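Local coordinates for protein muconate cycloisomerase (Azorhizobium caulinodans, PDB 3MY9) that belongs to the enolase superfamily, pairing an alpha+beta N-terminal domain with a TIM-barrel-like C-terminal domain that binds magnesium, at residues Val38-Thr43 and Glu109-Asp114. Residues are numbered along the deposited sequence; the frame is centred on the assembly and turned at random.
Sequences VLLEVT and EMALLD
Val42 on strand 38-43 faces Ala111 on helix 109-114 with their CA atoms 6.3 Å apart, the strand and helix axes closing to 8.4 Å and running in roughly the same direction, 38° from parallel. Ala111 points its methyl toward the strand, and a side chain this short is consistent with the close approach of the axes. Val42 CG2 meets Ala111 CB at 3.7 Å, the tightest touch between the two segments. The valine's rotation splits its work: CG1 stands anti to the backbone N (chi1 -174°) and reaches Leu112 CD1 at 4.3 Å, while CG2, beside the backbone N, takes the alanine. Leu112 leaves the helix on the flank, but its end comes nearer the strand, bringing CD1 to the valine. From two residues earlier on the same strand face, Leu40 brings CD2 to 4.4 Å from Ala111 CB, so the alanine methyl is approached by both strand side chains. Glu41, between them, turns to the other face of the sheet and forms a salt bridge with Arg12. Leu112 also packs on Leu90 of helix 87-97. All four touching residues are buried and apolar, so between these two segments the join is van der Waals packing, while a hydrogen bond from Trp51 N to Asp114 OD2 gives helix 102-120 a polar tie to strand 49-54, the neighbouring strand of the same antiparallel sheet in the N-terminal domain.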
ATOM      1  N   VAL A  38     -24.057 -23.072 -34.062  1.00 76.21           N
ATOM      2  CA  VAL A  38     -22.970 -23.880 -34.616  1.00 76.11           C
ATOM      3  C   VAL A  38     -22.885 -25.170 -33.809  1.00 73.61           C
ATOM      4  O   VAL A  38     -22.602 -25.139 -32.598  1.00 71.02           O
ATOM      5  CB  VAL A  38     -21.597 -23.157 -34.522  1.00 75.67           C
ATOM      6  CG1 VAL A  38     -20.621 -23.735 -35.539  1.00 77.41           C
ATOM      7  CG2 VAL A  38     -21.751 -21.644 -34.706  1.00 76.67           C
ATOM      8  N   LEU A  39     -23.142 -26.291 -34.467  1.00 74.10           N
ATOM      9  CA  LEU A  39     -23.039 -27.599 -33.849  1.00 72.43           C
ATOM     10  C   LEU A  39     -21.909 -28.373 -34.516  1.00 73.03           C
ATOM     11  O   LEU A  39     -21.725 -28.306 -35.732  1.00 75.71           O
ATOM     12  CB  LEU A  39     -24.351 -28.362 -33.984  1.00 73.31           C
ATOM     13  CG  LEU A  39     -25.621 -27.543 -33.833  1.00 73.65           C
ATOM     14  CD1 LEU A  39     -26.808 -28.378 -34.280  1.00 77.07           C
ATOM     15  CD2 LEU A  39     -25.781 -27.031 -32.402  1.00 72.04           C
ATOM     16  N   LEU A  40     -21.155 -29.099 -33.702  1.00 70.96           N
ATOM     17  CA  LEU A  40     -20.005 -29.869 -34.146  1.00 71.09           C
ATOM     18  C   LEU A  40     -20.248 -31.312 -33.764  1.00 70.52           C
ATOM     19  O   LEU A  40     -20.579 -31.604 -32.619  1.00 68.73           O
ATOM     20  CB  LEU A  40     -18.740 -29.358 -33.440  1.00 69.24           C
ATOM     21  CG  LEU A  40     -17.445 -30.174 -33.559  1.00 68.71           C
ATOM     22  CD1 LEU A  40     -16.756 -29.918 -34.890  1.00 68.86           C
ATOM     23  CD2 LEU A  40     -16.506 -29.837 -32.385  1.00 64.12           C
ATOM     24  N   GLU A  41     -20.083 -32.212 -34.719  1.00 72.26           N
ATOM     25  CA  GLU A  41     -20.176 -33.630 -34.449  1.00 72.15           C
ATOM     26  C   GLU A  41     -18.800 -34.229 -34.657  1.00 72.04           C
ATOM     27  O   GLU A  41     -18.236 -34.139 -35.749  1.00 73.56           O
ATOM     28  CB  GLU A  41     -21.181 -34.306 -35.397  1.00 74.57           C
ATOM     29  CG  GLU A  41     -21.397 -35.801 -35.118  1.00 74.99           C
ATOM     30  CD  GLU A  41     -21.887 -36.580 -36.342  1.00 80.26           C
ATOM     31  OE1 GLU A  41     -21.394 -36.317 -37.458  1.00 83.65           O
ATOM     32  OE2 GLU A  41     -22.749 -37.476 -36.185  1.00 81.14           O
ATOM     33  N   VAL A  42     -18.267 -34.861 -33.621  1.00 69.96           N
ATOM     34  CA  VAL A  42     -16.976 -35.525 -33.742  1.00 69.79           C
ATOM     35  C   VAL A  42     -17.162 -37.026 -33.671  1.00 69.73           C
ATOM     36  O   VAL A  42     -18.003 -37.514 -32.923  1.00 68.94           O
ATOM     37  CB  VAL A  42     -15.999 -35.039 -32.662  1.00 67.60           C
ATOM     38  CG1 VAL A  42     -14.610 -35.639 -32.911  1.00 68.22           C
ATOM     39  CG2 VAL A  42     -15.940 -33.532 -32.676  1.00 66.14           C
ATOM     40  N   THR A  43     -16.394 -37.749 -34.482  1.00 71.00           N
ATOM     41  CA  THR A  43     -16.510 -39.196 -34.573  1.00 71.51           C
ATOM     42  C   THR A  43     -15.145 -39.861 -34.422  1.00 71.63           C
ATOM     43  O   THR A  43     -14.215 -39.528 -35.143  1.00 72.72           O
ATOM     44  CB  THR A  43     -17.138 -39.607 -35.920  1.00 74.29           C
ATOM     45  OG1 THR A  43     -18.296 -38.791 -36.183  1.00 72.21           O
ATOM     46  CG2 THR A  43     -17.516 -41.088 -35.906  1.00 74.34           C
ATOM     47  N   GLU A 109     -13.943 -29.449 -26.912  1.00 54.24           N
ATOM     48  CA  GLU A 109     -13.763 -30.079 -25.595  1.00 52.74           C
ATOM     49  C   GLU A 109     -15.013 -30.863 -25.178  1.00 52.46           C
ATOM     50  O   GLU A 109     -14.940 -32.030 -24.796  1.00 53.26           O
ATOM     51  CB  GLU A 109     -13.470 -28.993 -24.560  1.00 51.55           C
ATOM     52  CG  GLU A 109     -13.188 -29.492 -23.148  1.00 50.87           C
ATOM     53  CD  GLU A 109     -13.313 -28.396 -22.112  1.00 50.29           C
ATOM     54  OE1 GLU A 109     -14.279 -27.614 -22.203  1.00 49.55           O
ATOM     55  OE2 GLU A 109     -12.445 -28.303 -21.208  1.00 51.85           O
ATOM     56  N   MET A 110     -16.150 -30.194 -25.241  1.00 51.56           N
ATOM     57  CA  MET A 110     -17.473 -30.784 -25.004  1.00 51.61           C
ATOM     58  C   MET A 110     -17.630 -32.151 -25.726  1.00 52.25           C
ATOM     59  O   MET A 110     -17.938 -33.181 -25.118  1.00 51.23           O
ATOM     60  CB  MET A 110     -18.488 -29.783 -25.571  1.00 52.18           C
ATOM     61  CG  MET A 110     -19.854 -29.764 -25.017  1.00 52.03           C
ATOM     62  SD  MET A 110     -20.740 -28.358 -25.742  1.00 44.01           S
ATOM     63  CE  MET A 110     -19.865 -26.995 -25.048  1.00 41.68           C
ATOM     64  N   ALA A 111     -17.397 -32.129 -27.032  1.00 53.44           N
ATOM     65  CA  ALA A 111     -17.569 -33.302 -27.872  1.00 55.18           C
ATOM     66  C   ALA A 111     -16.590 -34.425 -27.503  1.00 55.01           C
ATOM     67  O   ALA A 111     -16.966 -35.593 -27.473  1.00 54.85           O
ATOM     68  CB  ALA A 111     -17.421 -32.911 -29.334  1.00 57.04           C
ATOM     69  N   LEU A 112     -15.339 -34.076 -27.211  1.00 54.20           N
ATOM     70  CA  LEU A 112     -14.339 -35.102 -26.854  1.00 54.67           C
ATOM     71  C   LEU A 112     -14.673 -35.742 -25.517  1.00 53.07           C
ATOM     72  O   LEU A 112     -14.452 -36.939 -25.340  1.00 53.94           O
ATOM     73  CB  LEU A 112     -12.921 -34.518 -26.774  1.00 54.60           C
ATOM     74  CG  LEU A 112     -12.073 -34.594 -28.031  1.00 57.91           C
ATOM     75  CD1 LEU A 112     -12.832 -34.121 -29.250  1.00 59.10           C
ATOM     76  CD2 LEU A 112     -10.822 -33.756 -27.784  1.00 59.78           C
ATOM     77  N   LEU A 113     -15.170 -34.940 -24.579  1.00 50.91           N
ATOM     78  CA  LEU A 113     -15.622 -35.455 -23.292  1.00 49.97           C
ATOM     79  C   LEU A 113     -16.894 -36.304 -23.433  1.00 51.48           C
ATOM     80  O   LEU A 113     -17.054 -37.292 -22.713  1.00 51.49           O
ATOM     81  CB  LEU A 113     -15.821 -34.311 -22.281  1.00 48.93           C
ATOM     82  CG  LEU A 113     -14.570 -33.496 -21.947  1.00 47.01           C
ATOM     83  CD1 LEU A 113     -14.821 -32.337 -20.944  1.00 45.89           C
ATOM     84  CD2 LEU A 113     -13.456 -34.416 -21.424  1.00 48.08           C
ATOM     85  N   ASP A 114     -17.778 -35.936 -24.373  1.00 52.52           N
ATOM     86  CA  ASP A 114     -18.966 -36.732 -24.716  1.00 53.09           C
ATOM     87  C   ASP A 114     -18.533 -38.135 -25.199  1.00 53.91           C
ATOM     88  O   ASP A 114     -18.993 -39.152 -24.684  1.00 52.92           O
ATOM     89  CB  ASP A 114     -19.767 -36.000 -25.800  1.00 54.35           C
ATOM     90  CG  ASP A 114     -21.210 -36.510 -25.955  1.00 57.00           C
ATOM     91  OD1 ASP A 114     -21.781 -37.138 -25.030  1.00 58.75           O
ATOM     92  OD2 ASP A 114     -21.792 -36.222 -27.021  1.00 58.69           O
TER